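Local coordinates for protein processed glycerol phosphate lipoteichoic acid synthase 2 (Bacillus subtilis, PDB 2W8D) that is the C-terminal domain of a synthase, an enzyme domain of the sulfatase family in the alkaline phosphatase clan, with a bound magnesium ion, at residues Asp73-Gln78 and Val311-Thr316; His305-Asp310 and Asp350-Lys355. One frame throughout, in Å; residues are numbered along the deposited sequence.

Overall arrangement
The two contacts adjoin at the large mixed sheet, where strand 70-76 runs parallel to the short strand 308-309, with centres about 9 Å apart. In contact 1 the end of strand 70-76 and the residues after it face residues 311-316, which lead into helix 313-320; in contact 2 Tyr307 packs on Ile352 of strand 351-352, in the separate antiparallel sheet, and on Ser353 and Pro354 just after it. Their segments alternate along the chain. Asp310 OD2 accepts a probable hydrogen bond from Gln78 N (2.8 Å), and Asp73 OD1 makes another with His305 ND1 at 2.9 Å. The magnesium ion, held by Glu40, phosphothreonine Thr84, Asp258 and His259, lies about 13 Å from the side chain of Phe75.

Contact 1: Asp73-Gln78 and Val311-Thr316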
ATOM      1  N   ASP A  73       2.875   8.131  -9.988  1.00 16.12           N
ATOM      2  CA  ASP A  73       4.339   8.079 -10.010  1.00 16.04           C
ATOM      3  C   ASP A  73       5.039   8.932  -8.915  1.00 15.39           C
ATOM      4  O   ASP A  73       6.283   8.941  -8.791  1.00 14.82           O
ATOM      5  CB  ASP A  73       4.846   8.433 -11.419  1.00 16.21           C
ATOM      6  CG  ASP A  73       4.513   9.860 -11.818  1.00 17.67           C
ATOM      7  OD1 ASP A  73       3.450  10.394 -11.464  1.00 21.26           O
ATOM      8  OD2 ASP A  73       5.319  10.475 -12.503  1.00 23.94           O
ATOM      9  N   ASN A  74       4.240   9.649  -8.138  1.00 14.64           N
ATOM     10  CA  ASN A  74       4.731  10.331  -6.956  1.00 13.91           C
ATOM     11  C   ASN A  74       4.001   9.874  -5.673  1.00 13.69           C
ATOM     12  O   ASN A  74       3.538  10.673  -4.872  1.00 13.12           O
ATOM     13  CB  ASN A  74       4.628  11.828  -7.152  1.00 13.97           C
ATOM     14  CG  ASN A  74       5.535  12.328  -8.225  1.00 14.61           C
ATOM     15  OD1 ASN A  74       6.713  11.962  -8.291  1.00 17.74           O
ATOM     16  ND2 ASN A  74       5.011  13.192  -9.065  1.00 12.93           N
ATOM     17  N   PHE A  75       3.921   8.565  -5.500  1.00 13.51           N
ATOM     18  CA  PHE A  75       3.239   7.963  -4.373  1.00 13.84           C
ATOM     19  C   PHE A  75       4.306   7.318  -3.480  1.00 13.73           C
ATOM     20  O   PHE A  75       5.182   6.642  -3.966  1.00 15.22           O
ATOM     21  CB  PHE A  75       2.209   6.940  -4.883  1.00 13.36           C
ATOM     22  CG  PHE A  75       1.589   6.118  -3.808  1.00 12.54           C
ATOM     23  CD1 PHE A  75       0.510   6.599  -3.072  1.00 12.01           C
ATOM     24  CD2 PHE A  75       2.075   4.858  -3.529  1.00 11.73           C
ATOM     25  CE1 PHE A  75      -0.069   5.837  -2.066  1.00 11.88           C
ATOM     26  CE2 PHE A  75       1.511   4.076  -2.515  1.00  9.20           C
ATOM     27  CZ  PHE A  75       0.454   4.555  -1.790  1.00 12.75           C
ATOM     28  N   PHE A  76       4.246   7.572  -2.187  1.00 13.66           N
ATOM     29  CA  PHE A  76       5.292   7.197  -1.275  1.00 13.75           C
ATOM     30  C   PHE A  76       4.796   6.208  -0.212  1.00 13.76           C
ATOM     31  O   PHE A  76       3.712   6.386   0.360  1.00 13.34           O
ATOM     32  CB  PHE A  76       5.859   8.470  -0.598  1.00 13.59           C
ATOM     33  CG  PHE A  76       6.555   9.412  -1.566  1.00 14.88           C
ATOM     34  CD1 PHE A  76       7.954   9.429  -1.664  1.00 13.94           C
ATOM     35  CD2 PHE A  76       5.812  10.279  -2.385  1.00 12.30           C
ATOM     36  CE1 PHE A  76       8.607  10.285  -2.578  1.00 13.25           C
ATOM     37  CE2 PHE A  76       6.457  11.139  -3.293  1.00 12.50           C
ATOM     38  CZ  PHE A  76       7.851  11.136  -3.386  1.00 14.89           C
ATOM     39  N   HIS A  77       5.614   5.208   0.116  1.00 14.07           N
ATOM     40  CA  HIS A  77       5.300   4.400   1.314  1.00 15.31           C
ATOM     41  C   HIS A  77       5.523   5.244   2.592  1.00 16.09           C
ATOM     42  O   HIS A  77       6.369   6.125   2.624  1.00 15.64           O
ATOM     43  CB  HIS A  77       6.106   3.101   1.352  1.00 14.61           C
ATOM     44  CG  HIS A  77       7.515   3.286   1.818  1.00 16.69           C
ATOM     45  ND1 HIS A  77       7.870   3.211   3.154  1.00 15.99           N
ATOM     46  CD2 HIS A  77       8.655   3.558   1.135  1.00 13.56           C
ATOM     47  CE1 HIS A  77       9.168   3.427   3.271  1.00 16.24           C
ATOM     48  NE2 HIS A  77       9.664   3.657   2.064  1.00 17.02           N
ATOM     49  N   GLN A  78       4.757   4.978   3.641  1.00 16.94           N
ATOM     50  CA  GLN A  78       4.910   5.741   4.873  1.00 17.46           C
ATOM     51  C   GLN A  78       5.178   4.821   6.056  1.00 18.01           C
ATOM     52  O   GLN A  78       4.884   5.187   7.197  1.00 19.12           O
ATOM     53  CB  GLN A  78       3.662   6.611   5.113  1.00 17.23           C
ATOM     54  CG  GLN A  78       3.382   7.624   3.973  1.00 16.70           C
ATOM     55  CD  GLN A  78       2.067   8.319   4.144  1.00 17.91           C
ATOM     56  OE1 GLN A  78       1.004   7.680   4.073  1.00 19.22           O
ATOM     57  NE2 GLN A  78       2.110   9.628   4.404  1.00 16.39           N
ATOM     58  N   VAL A 311      -1.578   6.521   3.310  1.00 17.36           N
ATOM     59  CA  VAL A 311      -2.820   6.820   4.057  1.00 16.74           C
ATOM     60  C   VAL A 311      -3.907   7.416   3.136  1.00 17.31           C
ATOM     61  O   VAL A 311      -5.093   7.498   3.507  1.00 16.18           O
ATOM     62  CB  VAL A 311      -2.584   7.761   5.289  1.00 17.83           C
ATOM     63  CG1 VAL A 311      -1.755   7.057   6.421  1.00 16.91           C
ATOM     64  CG2 VAL A 311      -1.947   9.060   4.869  1.00 16.47           C
ATOM     65  N   ASP A 312      -3.497   7.825   1.935  1.00 16.70           N
ATOM     66  CA  ASP A 312      -4.432   8.371   0.964  1.00 16.96           C
ATOM     67  C   ASP A 312      -5.203   7.305   0.174  1.00 16.63           C
ATOM     68  O   ASP A 312      -6.210   7.628  -0.433  1.00 17.09           O
ATOM     69  CB  ASP A 312      -3.718   9.302  -0.025  1.00 16.80           C
ATOM     70  CG  ASP A 312      -2.948  10.426   0.655  1.00 16.98           C
ATOM     71  OD1 ASP A 312      -3.313  10.842   1.769  1.00 19.37           O
ATOM     72  OD2 ASP A 312      -2.007  10.941   0.034  1.00 15.67           O
ATOM     73  N   VAL A 313      -4.744   6.056   0.168  1.00 16.46           N
ATOM     74  CA  VAL A 313      -5.395   5.024  -0.658  1.00 16.59           C
ATOM     75  C   VAL A 313      -6.848   4.722  -0.266  1.00 16.87           C
ATOM     76  O   VAL A 313      -7.736   4.686  -1.130  1.00 18.22           O
ATOM     77  CB  VAL A 313      -4.564   3.713  -0.753  1.00 16.74           C
ATOM     78  CG1 VAL A 313      -5.190   2.713  -1.759  1.00 15.73           C
ATOM     79  CG2 VAL A 313      -3.173   4.010  -1.196  1.00 15.49           C
ATOM     80  N   ALA A 314      -7.093   4.538   1.019  1.00 16.81           N
ATOM     81  CA  ALA A 314      -8.401   4.077   1.507  1.00 17.34           C
ATOM     82  C   ALA A 314      -9.551   5.015   1.132  1.00 17.17           C
ATOM     83  O   ALA A 314     -10.578   4.532   0.664  1.00 17.01           O
ATOM     84  CB  ALA A 314      -8.380   3.805   3.042  1.00 15.93           C
ATOM     85  N   PRO A 315      -9.379   6.353   1.346  1.00 17.32           N
ATOM     86  CA  PRO A 315     -10.409   7.317   0.882  1.00 16.84           C
ATOM     87  C   PRO A 315     -10.529   7.458  -0.627  1.00 17.57           C
ATOM     88  O   PRO A 315     -11.588   7.833  -1.120  1.00 18.90           O
ATOM     89  CB  PRO A 315      -9.953   8.649   1.476  1.00 16.94           C
ATOM     90  CG  PRO A 315      -8.523   8.404   2.018  1.00 16.35           C
ATOM     91  CD  PRO A 315      -8.469   6.964   2.343  1.00 15.90           C
ATOM     92  N   THR A 316      -9.468   7.188  -1.375  1.00 17.36           N
ATOM     93  CA  THR A 316      -9.565   7.255  -2.817  1.00 16.47           C
ATOM     94  C   THR A 316     -10.561   6.160  -3.225  1.00 16.37           C
ATOM     95  O   THR A 316     -11.538   6.413  -3.949  1.00 16.39           O
ATOM     96  CB  THR A 316      -8.150   7.059  -3.481  1.00 17.16           C
ATOM     97  OG1 THR A 316      -7.190   7.970  -2.899  1.00 17.40           O
ATOM     98  CG2 THR A 316      -8.206   7.273  -4.954  1.00 12.57           C
TER
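Gln78 and Val311 are joined by a hydrogen bond between a side-chain amide and a backbone N-H, while Phe75 meets Val313 through apolar contact alone. The side chain of Gln78 leaves the backbone toward 311-316: beyond CB, CG lies anti to the carbonyl carbon (chi1 -60°) and the chain stays extended past CG, which carries the amide across to Val311. CD itself stays 4.1 Å from Val311 CG2. Beyond it OE1 does the work, accepting the N-H of Val311 at 2.9 Å from N, with an N-H...O angle of 162° and the donor nearly in line with the C=O bond. The same oxygen also lies 3.4 Å from Val311 CG2, and the two side chains cross at about a right angle. At the other branch, NE2 donates to Pro345 O; with both ends of the amide engaged, its rotation is probably fixed within this buried site.

Within the strand, Phe75 reaches Val313 with the outer rim of its ring. CG lies anti to the backbone N (chi1 172°), and the ring swings out until CE1 and CZ each stand 3.7 Å from Val313 CG2, the methyl approaching obliquely. Further on, Thr316 OG1 bonds back to Asp312 O (2.7 Å), four residues earlier.

In the sulfatase fold this contact brings the end of strand 70-76 against the segment leading into helix 313-320, which follows its neighbour strand 308-309 in the chain. Helix 86-93 packs alongside, Met90 touching both Gln78 and Val311 and Met91 touching Val313, while Leu292 of the antiparallel strand 292-296 lies against Phe75.

Contact 2: His305-Asp310 and Asp350-Lys355; sequences HKYAGD and DFISPK
Tyr307 carries this contact from the side of 305-310, laying its ring against Ser353 and Pro354 and turning its rim to Ile352. Just before it, Lys306 points away and sends NZ to Ile335 O. At Tyr307 the side chain turns toward 350-355, CG lying anti to the carbonyl carbon (chi1 -78°), and one face of the ring lies against the Ser353-Pro354 peptide. Pro354 N sits 4.1 Å above the ring plane, over its centre, and Ser353 C lies 3.9 Å above the same face, nearer the rim. The proline ring continues the cover, its CG 3.8 Å from Tyr307 CD1. Near the ring plane, Ile352 CG1 meets Tyr307 CE2 at 4.0 Å, the two side chains crossing at about a right angle.

These residues join two sheets of the fold: Ala308 and Gly309 belong to the large mixed sulfatase-type sheet, where strand 308-309 runs parallel to strand 70-76, whereas Phe351 and Ile352 belong to a five-stranded antiparallel sheet. No hydrogen bond links the two segments. The backbone of Tyr307 is instead held by Glu342 at its N and His340 at its O, and Ser353 OG pairs with Glu381 of helix 380-397. Farther along, Ala308 turns to Ile335 and Phe75.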
ATOM      1  N   HIS A 305      -0.029  12.763 -11.269  1.00 15.85           N
ATOM      2  CA  HIS A 305       1.301  13.172 -10.756  1.00 15.89           C
ATOM      3  C   HIS A 305       1.269  13.833  -9.382  1.00 15.49           C
ATOM      4  O   HIS A 305       2.302  14.272  -8.861  1.00 14.66           O
ATOM      5  CB  HIS A 305       2.038  14.077 -11.759  1.00 15.10           C
ATOM      6  CG  HIS A 305       2.031  13.532 -13.143  1.00 18.02           C
ATOM      7  ND1 HIS A 305       2.555  12.294 -13.451  1.00 21.52           N
ATOM      8  CD2 HIS A 305       1.511  14.020 -14.293  1.00 20.02           C
ATOM      9  CE1 HIS A 305       2.363  12.046 -14.737  1.00 21.93           C
ATOM     10  NE2 HIS A 305       1.741  13.081 -15.271  1.00 22.14           N
ATOM     11  N   LYS A 306       0.082  13.927  -8.816  1.00 15.59           N
ATOM     12  CA  LYS A 306      -0.060  14.441  -7.471  1.00 16.27           C
ATOM     13  C   LYS A 306       0.755  13.611  -6.466  1.00 15.68           C
ATOM     14  O   LYS A 306       0.722  12.393  -6.486  1.00 15.56           O
ATOM     15  CB  LYS A 306      -1.528  14.412  -7.059  1.00 16.45           C
ATOM     16  CG  LYS A 306      -2.404  15.381  -7.837  1.00 18.55           C
ATOM     17  CD  LYS A 306      -3.746  15.437  -7.169  1.00 21.87           C
ATOM     18  CE  LYS A 306      -4.794  16.155  -8.009  1.00 24.24           C
ATOM     19  NZ  LYS A 306      -6.119  15.888  -7.358  1.00 25.26           N
ATOM     20  N   TYR A 307       1.489  14.297  -5.604  1.00 15.57           N
ATOM     21  CA  TYR A 307       2.175  13.680  -4.453  1.00 15.01           C
ATOM     22  C   TYR A 307       1.118  13.075  -3.535  1.00 14.87           C
ATOM     23  O   TYR A 307       0.061  13.671  -3.356  1.00 14.23           O
ATOM     24  CB  TYR A 307       3.060  14.731  -3.765  1.00 13.86           C
ATOM     25  CG  TYR A 307       4.345  14.949  -4.533  1.00 13.92           C
ATOM     26  CD1 TYR A 307       4.343  15.420  -5.848  1.00 15.45           C
ATOM     27  CD2 TYR A 307       5.560  14.620  -3.962  1.00 14.82           C
ATOM     28  CE1 TYR A 307       5.561  15.579  -6.573  1.00 15.43           C
ATOM     29  CE2 TYR A 307       6.760  14.776  -4.648  1.00 15.18           C
ATOM     30  CZ  TYR A 307       6.760  15.238  -5.930  1.00 17.18           C
ATOM     31  OH  TYR A 307       7.978  15.346  -6.519  1.00 18.45           O
ATOM     32  N   ALA A 308       1.390  11.872  -3.018  1.00 14.99           N
ATOM     33  CA  ALA A 308       0.450  11.113  -2.202  1.00 15.97           C
ATOM     34  C   ALA A 308       1.183  10.060  -1.389  1.00 16.25           C
ATOM     35  O   ALA A 308       2.237   9.621  -1.792  1.00 17.02           O
ATOM     36  CB  ALA A 308      -0.615  10.427  -3.108  1.00 16.44           C
ATOM     37  N   GLY A 309       0.607   9.611  -0.275  1.00 16.73           N
ATOM     38  CA  GLY A 309       1.194   8.521   0.517  1.00 16.77           C
ATOM     39  C   GLY A 309       0.216   7.389   0.810  1.00 17.10           C
ATOM     40  O   GLY A 309      -0.955   7.485   0.473  1.00 18.02           O
ATOM     41  N   ASP A 310       0.701   6.305   1.410  1.00 16.93           N
ATOM     42  CA  ASP A 310      -0.137   5.171   1.797  1.00 17.44           C
ATOM     43  C   ASP A 310      -1.497   5.515   2.409  1.00 17.57           C
ATOM     44  O   ASP A 310      -2.450   4.834   2.087  1.00 17.65           O
ATOM     45  CB  ASP A 310       0.582   4.291   2.830  1.00 17.32           C
ATOM     46  CG  ASP A 310       1.656   3.462   2.231  1.00 18.72           C
ATOM     47  OD1 ASP A 310       1.536   3.072   1.025  1.00 15.50           O
ATOM     48  OD2 ASP A 310       2.642   3.230   2.967  1.00 18.15           O
ATOM     49  N   ASP A 350      10.401  13.249   8.741  1.00 20.16           N
ATOM     50  CA  ASP A 350      10.780  13.730   7.427  1.00 20.36           C
ATOM     51  C   ASP A 350       9.501  13.866   6.600  1.00 20.32           C
ATOM     52  O   ASP A 350       8.410  13.402   6.996  1.00 19.85           O
ATOM     53  CB  ASP A 350      11.753  12.752   6.736  1.00 20.31           C
ATOM     54  CG  ASP A 350      13.099  12.634   7.490  1.00 22.66           C
ATOM     55  OD1 ASP A 350      13.349  13.407   8.450  1.00 24.85           O
ATOM     56  OD2 ASP A 350      13.917  11.763   7.141  1.00 25.81           O
ATOM     57  N   PHE A 351       9.616  14.549   5.480  1.00 19.69           N
ATOM     58  CA  PHE A 351       8.491  14.661   4.577  1.00 20.35           C
ATOM     59  C   PHE A 351       8.908  15.005   3.185  1.00 20.24           C
ATOM     60  O   PHE A 351      10.052  15.373   2.953  1.00 19.41           O
ATOM     61  CB  PHE A 351       7.403  15.621   5.101  1.00 20.45           C
ATOM     62  CG  PHE A 351       7.746  17.086   5.021  1.00 20.29           C
ATOM     63  CD1 PHE A 351       7.504  17.812   3.857  1.00 22.00           C
ATOM     64  CD2 PHE A 351       8.195  17.777   6.154  1.00 20.79           C
ATOM     65  CE1 PHE A 351       7.776  19.199   3.796  1.00 22.14           C
ATOM     66  CE2 PHE A 351       8.463  19.152   6.106  1.00 18.61           C
ATOM     67  CZ  PHE A 351       8.254  19.859   4.932  1.00 20.37           C
ATOM     68  N   ILE A 352       7.974  14.855   2.250  1.00 20.60           N
ATOM     69  CA  ILE A 352       8.213  15.270   0.889  1.00 20.57           C
ATOM     70  C   ILE A 352       6.973  15.942   0.362  1.00 21.01           C
ATOM     71  O   ILE A 352       5.860  15.559   0.706  1.00 21.74           O
ATOM     72  CB  ILE A 352       8.664  14.120  -0.005  1.00 20.89           C
ATOM     73  CG1 ILE A 352       9.038  14.654  -1.395  1.00 21.10           C
ATOM     74  CG2 ILE A 352       7.554  13.037  -0.148  1.00 21.98           C
ATOM     75  CD1 ILE A 352       9.912  13.727  -2.165  1.00 20.44           C
ATOM     76  N   SER A 353       7.178  16.975  -0.449  1.00 21.04           N
ATOM     77  CA  SER A 353       6.099  17.678  -1.126  1.00 19.89           C
ATOM     78  C   SER A 353       6.620  18.198  -2.475  1.00 19.92           C
ATOM     79  O   SER A 353       7.817  18.146  -2.728  1.00 19.28           O
ATOM     80  CB  SER A 353       5.640  18.845  -0.262  1.00 19.25           C
ATOM     81  OG  SER A 353       6.462  19.957  -0.493  1.00 17.60           O
ATOM     82  N   PRO A 354       5.726  18.723  -3.336  1.00 20.03           N
ATOM     83  CA  PRO A 354       6.241  19.222  -4.611  1.00 20.43           C
ATOM     84  C   PRO A 354       7.294  20.301  -4.403  1.00 20.37           C
ATOM     85  O   PRO A 354       8.215  20.409  -5.193  1.00 20.73           O
ATOM     86  CB  PRO A 354       4.992  19.798  -5.302  1.00 20.23           C
ATOM     87  CG  PRO A 354       3.852  19.019  -4.715  1.00 19.80           C
ATOM     88  CD  PRO A 354       4.251  18.707  -3.302  1.00 19.71           C
ATOM     89  N   LYS A 355       7.145  21.086  -3.348  1.00 20.34           N
ATOM     90  CA  LYS A 355       8.126  22.108  -2.994  1.00 20.68           C
ATOM     91  C   LYS A 355       9.414  21.600  -2.304  1.00 19.89           C
ATOM     92  O   LYS A 355      10.527  21.924  -2.730  1.00 19.13           O
ATOM     93  CB  LYS A 355       7.477  23.176  -2.096  1.00 20.50           C
ATOM     94  CG  LYS A 355       7.936  24.583  -2.463  1.00 22.32           C
ATOM     95  CD  LYS A 355       7.704  25.549  -1.315  1.00 26.42           C
ATOM     96  CE  LYS A 355       7.897  26.987  -1.725  1.00 25.64           C
ATOM     97  NZ  LYS A 355       7.567  27.852  -0.561  1.00 30.24           N
TER